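Local coordinates for putative uncharacterized protein (Mycobacterium avium, PDB 2Z6V) that probably transfers a sulfuryl group to an acceptor substrate as a member of the sulfotransferase family, though its physiological substrate is not established, at residues 75-87 against 196-208. Residues are numbered along the deposited sequence; the frame is centred on the assembly and turned at random.
Sequences RVLDDATNALGRR and NQDFKGLSWDSFL. With PLM (palmitic acid), chain C.
Asp198 OD1 takes two N-H groups of Arg87, a bond of 2.7 Å from NH1 and a weak one from NH2, and it also accepts from Ser50 OG. NH1 meets this oxygen on its anti side, with guanidinium and carboxylate turned 59° apart, so the salt bridge is not the flat, two-oxygen kind. NH1 also bonds Gln197 O at 3.1 Å, and this carbonyl oxygen lies in the guanidinium plane. The arginine gets there with CG anti to its own backbone nitrogen (chi1 180°) and a bend at chi2 that brings the guanidinium to Gln197 O and Asp198 OD1. Asp47 pairs with NH2, while Asp198 OD2 is held by Ser225 and Thr226.

The Gln197 side chain crosses Arg86 at about a right angle, with CG 3.3 Å from Ala83 O, one turn before Arg87, and its amide against CB and CD of Arg86. The amide itself is fixed from elsewhere, OE1 by Tyr229 OH and NE2 by Phe193 O.

Farther toward the start of the helix, Phe199 turns its edge to Ala80 CA and Leu84 CB, and Trp204 its edge to Asp79 C and Ala83 CB. Phe199 CE2 lies 3.7 Å from Ala80 CB, while Asn196 O sits over the centre of one ring face. Trp204 NE1 donates to Asn196 O at 3.2 Å, in the indole plane, which ties the ring to its own segment. The methyl groups of Ala80 and Ala83 both pack against the two rings. Val76 CG2 packs on Phe207 CB, 4.3 Å away.

The contact thus joins a helix to the loop between helices 192-195 and 212-219, whose residues 202-206 lie against the bound palmitic acid; its buried charges are paired within a network that probably keeps Arg87 and Asp198 ionised.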
# COMPACT_ATOMS: atom_id res chain seq x y z
N ARG A 75 -20.00 -4.96 -2.28
CA ARG A 75 -18.90 -4.00 -2.23
C ARG A 75 -17.54 -4.67 -2.54
O ARG A 75 -16.80 -4.21 -3.41
CB ARG A 75 -18.88 -3.36 -0.85
CG ARG A 75 -17.58 -2.72 -0.46
CD ARG A 75 -17.31 -1.40 -1.14
NE ARG A 75 -16.53 -0.58 -0.23
CZ ARG A 75 -15.64 0.34 -0.59
NH1 ARG A 75 -15.40 0.57 -1.88
NH2 ARG A 75 -14.99 1.02 0.34
N VAL A 76 -17.23 -5.77 -1.85
CA VAL A 76 -15.98 -6.47 -2.09
C VAL A 76 -15.89 -6.99 -3.52
O VAL A 76 -14.84 -6.89 -4.15
CB VAL A 76 -15.81 -7.66 -1.13
CG1 VAL A 76 -14.49 -8.36 -1.42
CG2 VAL A 76 -15.84 -7.18 0.30
N LEU A 77 -16.98 -7.55 -4.02
CA LEU A 77 -16.99 -8.08 -5.38
C LEU A 77 -16.89 -6.95 -6.40
O LEU A 77 -16.27 -7.10 -7.46
CB LEU A 77 -18.27 -8.90 -5.62
CG LEU A 77 -18.32 -10.25 -4.91
CD1 LEU A 77 -19.72 -10.84 -5.01
CD2 LEU A 77 -17.29 -11.19 -5.53
N ASP A 78 -17.48 -5.80 -6.08
CA ASP A 78 -17.42 -4.66 -6.98
C ASP A 78 -15.98 -4.14 -7.06
O ASP A 78 -15.50 -3.78 -8.14
CB ASP A 78 -18.35 -3.54 -6.50
CG ASP A 78 -18.47 -2.42 -7.52
OD1 ASP A 78 -18.85 -2.72 -8.68
OD2 ASP A 78 -18.18 -1.25 -7.17
N ASP A 79 -15.30 -4.11 -5.92
CA ASP A 79 -13.92 -3.66 -5.89
C ASP A 79 -13.01 -4.64 -6.63
O ASP A 79 -12.09 -4.23 -7.35
CB ASP A 79 -13.44 -3.49 -4.44
CG ASP A 79 -14.05 -2.26 -3.76
OD1 ASP A 79 -14.17 -1.21 -4.43
OD2 ASP A 79 -14.38 -2.33 -2.56
N ALA A 80 -13.27 -5.93 -6.47
CA ALA A 80 -12.47 -6.96 -7.12
C ALA A 80 -12.61 -6.84 -8.63
O ALA A 80 -11.64 -6.96 -9.37
CB ALA A 80 -12.91 -8.34 -6.67
N THR A 81 -13.84 -6.58 -9.07
CA THR A 81 -14.15 -6.44 -10.49
C THR A 81 -13.38 -5.27 -11.06
O THR A 81 -12.71 -5.41 -12.07
CB THR A 81 -15.65 -6.21 -10.72
OG1 THR A 81 -16.40 -7.25 -10.08
CG2 THR A 81 -15.98 -6.20 -12.21
N ASN A 82 -13.47 -4.12 -10.40
CA ASN A 82 -12.76 -2.93 -10.85
C ASN A 82 -11.25 -3.15 -10.87
O ASN A 82 -10.57 -2.70 -11.80
CB ASN A 82 -13.10 -1.73 -9.97
CG ASN A 82 -14.53 -1.27 -10.15
OD1 ASN A 82 -15.08 -1.32 -11.25
ND2 ASN A 82 -15.15 -0.80 -9.06
N ALA A 83 -10.73 -3.84 -9.86
CA ALA A 83 -9.31 -4.12 -9.77
C ALA A 83 -8.88 -4.99 -10.95
O ALA A 83 -7.88 -4.72 -11.60
CB ALA A 83 -8.99 -4.82 -8.45
N LEU A 84 -9.66 -6.04 -11.22
CA LEU A 84 -9.36 -6.94 -12.32
C LEU A 84 -9.51 -6.22 -13.66
O LEU A 84 -8.79 -6.53 -14.62
CB LEU A 84 -10.28 -8.17 -12.27
CG LEU A 84 -10.01 -9.25 -13.33
CD1 LEU A 84 -8.56 -9.73 -13.20
CD2 LEU A 84 -10.98 -10.41 -13.14
N GLY A 85 -10.43 -5.27 -13.72
CA GLY A 85 -10.64 -4.52 -14.94
C GLY A 85 -9.39 -3.72 -15.29
O GLY A 85 -9.04 -3.58 -16.47
N ARG A 86 -8.72 -3.19 -14.27
CA ARG A 86 -7.49 -2.42 -14.47
C ARG A 86 -6.44 -3.33 -15.08
O ARG A 86 -5.71 -2.95 -16.00
CB ARG A 86 -6.98 -1.87 -13.14
CG ARG A 86 -7.72 -0.66 -12.67
CD ARG A 86 -7.76 -0.59 -11.17
NE ARG A 86 -8.91 0.20 -10.78
CZ ARG A 86 -9.53 0.09 -9.62
NH1 ARG A 86 -9.11 -0.79 -8.71
NH2 ARG A 86 -10.59 0.84 -9.37
N ARG A 87 -6.37 -4.54 -14.55
CA ARG A 87 -5.43 -5.55 -15.01
C ARG A 87 -5.68 -5.76 -16.51
O ARG A 87 -4.74 -5.84 -17.28
CB ARG A 87 -5.66 -6.85 -14.23
CG ARG A 87 -4.77 -8.01 -14.60
CD ARG A 87 -3.34 -7.76 -14.24
NE ARG A 87 -2.53 -8.96 -14.43
CZ ARG A 87 -2.42 -9.94 -13.54
NH1 ARG A 87 -3.06 -9.88 -12.38
NH2 ARG A 87 -1.65 -10.99 -13.82
N ASN A 196 -3.12 -5.43 -5.58
CA ASN A 196 -4.43 -6.03 -5.40
C ASN A 196 -5.06 -6.39 -6.75
O ASN A 196 -6.01 -7.18 -6.81
CB ASN A 196 -5.35 -5.09 -4.60
CG ASN A 196 -5.77 -3.87 -5.38
OD1 ASN A 196 -5.19 -3.56 -6.43
ND2 ASN A 196 -6.76 -3.14 -4.87
N GLN A 197 -4.50 -5.85 -7.83
CA GLN A 197 -5.00 -6.15 -9.17
C GLN A 197 -4.54 -7.54 -9.61
O GLN A 197 -4.93 -8.03 -10.68
CB GLN A 197 -4.50 -5.11 -10.18
CG GLN A 197 -5.14 -3.74 -10.04
CD GLN A 197 -4.47 -2.69 -10.90
OE1 GLN A 197 -4.21 -2.91 -12.09
NE2 GLN A 197 -4.17 -1.54 -10.31
N ASP A 198 -3.71 -8.18 -8.79
CA ASP A 198 -3.26 -9.52 -9.09
C ASP A 198 -3.76 -10.39 -7.94
O ASP A 198 -3.39 -11.56 -7.81
CB ASP A 198 -1.73 -9.59 -9.19
CG ASP A 198 -1.24 -10.96 -9.63
OD1 ASP A 198 -1.74 -11.49 -10.65
OD2 ASP A 198 -0.34 -11.52 -8.95
N PHE A 199 -4.60 -9.79 -7.11
CA PHE A 199 -5.20 -10.46 -5.96
C PHE A 199 -4.21 -11.19 -5.05
O PHE A 199 -4.45 -12.30 -4.58
CB PHE A 199 -6.32 -11.38 -6.44
CG PHE A 199 -7.40 -10.63 -7.16
CD1 PHE A 199 -7.37 -10.51 -8.55
CD2 PHE A 199 -8.40 -9.96 -6.45
CE1 PHE A 199 -8.31 -9.72 -9.21
CE2 PHE A 199 -9.34 -9.16 -7.11
CZ PHE A 199 -9.30 -9.04 -8.49
N LYS A 200 -3.09 -10.51 -4.81
CA LYS A 200 -2.02 -10.97 -3.93
C LYS A 200 -1.52 -9.70 -3.24
O LYS A 200 -0.39 -9.24 -3.46
CB LYS A 200 -0.90 -11.61 -4.74
CG LYS A 200 -1.28 -12.91 -5.41
CD LYS A 200 -0.08 -13.52 -6.10
CE LYS A 200 -0.43 -14.76 -6.88
NZ LYS A 200 0.73 -15.15 -7.71
N GLY A 201 -2.41 -9.13 -2.43
CA GLY A 201 -2.12 -7.92 -1.69
C GLY A 201 -2.80 -8.02 -0.33
O GLY A 201 -3.95 -8.44 -0.22
N LEU A 202 -2.07 -7.63 0.70
CA LEU A 202 -2.58 -7.72 2.05
C LEU A 202 -3.85 -6.88 2.31
O LEU A 202 -4.53 -7.12 3.30
CB LEU A 202 -1.47 -7.31 3.03
CG LEU A 202 -1.67 -7.53 4.52
CD1 LEU A 202 -2.01 -8.99 4.81
CD2 LEU A 202 -0.40 -7.10 5.25
N SER A 203 -4.17 -5.93 1.44
CA SER A 203 -5.35 -5.10 1.67
C SER A 203 -6.65 -5.89 1.60
O SER A 203 -7.61 -5.56 2.31
CB SER A 203 -5.41 -3.94 0.68
OG SER A 203 -5.58 -4.39 -0.65
N TRP A 204 -6.69 -6.92 0.76
CA TRP A 204 -7.90 -7.72 0.64
C TRP A 204 -8.29 -8.39 1.96
O TRP A 204 -9.48 -8.55 2.26
CB TRP A 204 -7.71 -8.80 -0.43
CG TRP A 204 -7.74 -8.26 -1.82
CD1 TRP A 204 -6.74 -8.32 -2.75
CD2 TRP A 204 -8.83 -7.58 -2.44
NE1 TRP A 204 -7.15 -7.71 -3.91
CE2 TRP A 204 -8.42 -7.25 -3.75
CE3 TRP A 204 -10.12 -7.21 -2.02
CZ2 TRP A 204 -9.25 -6.56 -4.65
CZ3 TRP A 204 -10.94 -6.52 -2.91
CH2 TRP A 204 -10.51 -6.20 -4.21
N ASP A 205 -7.29 -8.76 2.76
CA ASP A 205 -7.54 -9.42 4.03
C ASP A 205 -8.27 -8.56 5.04
O ASP A 205 -8.93 -9.08 5.95
CB ASP A 205 -6.23 -9.90 4.66
CG ASP A 205 -6.46 -10.64 5.97
OD1 ASP A 205 -6.98 -11.78 5.92
OD2 ASP A 205 -6.12 -10.09 7.04
N SER A 206 -8.17 -7.24 4.92
CA SER A 206 -8.85 -6.38 5.87
C SER A 206 -10.34 -6.32 5.54
O SER A 206 -11.14 -5.79 6.31
CB SER A 206 -8.23 -4.97 5.86
OG SER A 206 -8.31 -4.38 4.59
N PHE A 207 -10.72 -6.88 4.39
CA PHE A 207 -12.12 -6.91 3.98
C PHE A 207 -12.67 -8.31 4.18
O PHE A 207 -13.80 -8.60 3.79
CB PHE A 207 -12.25 -6.51 2.51
CG PHE A 207 -12.13 -5.04 2.26
CD1 PHE A 207 -13.21 -4.20 2.49
CD2 PHE A 207 -10.92 -4.48 1.87
CE1 PHE A 207 -13.08 -2.81 2.33
CE2 PHE A 207 -10.78 -3.11 1.71
CZ PHE A 207 -11.86 -2.27 1.94
N LEU A 208 -11.87 -9.19 4.78
CA LEU A 208 -12.31 -10.57 5.03
C LEU A 208 -12.37 -10.85 6.53
O LEU A 208 -11.51 -10.42 7.30
CB LEU A 208 -11.37 -11.55 4.32
CG LEU A 208 -11.21 -11.30 2.81
CD1 LEU A 208 -10.29 -12.33 2.20
CD2 LEU A 208 -12.57 -11.36 2.14
C1 PLM C . -5.13 -6.60 6.22
O1 PLM C . -5.17 -7.68 6.85
O2 PLM C . -5.72 -6.35 5.15
C2 PLM C . -4.30 -5.47 6.82
C3 PLM C . -2.90 -5.95 7.21
C4 PLM C . -1.99 -4.82 7.68
C5 PLM C . -1.79 -3.76 6.59
C6 PLM C . -2.97 -2.79 6.51
C7 PLM C . -2.88 -1.96 5.23
C8 PLM C . -3.24 -2.81 4.01
C9 PLM C . -2.33 -2.47 2.84
CA PLM C . -2.30 -0.96 2.57
CB PLM C . -1.05 -0.56 1.77
CC PLM C . 0.21 -1.04 2.50
CD PLM C . 0.46 -2.53 2.24
CE PLM C . 1.35 -3.16 3.31
CF PLM C . 0.64 -3.14 4.67
CG PLM C . 1.44 -3.89 5.74
O HOH W 1 -6.58 -1.36 -7.88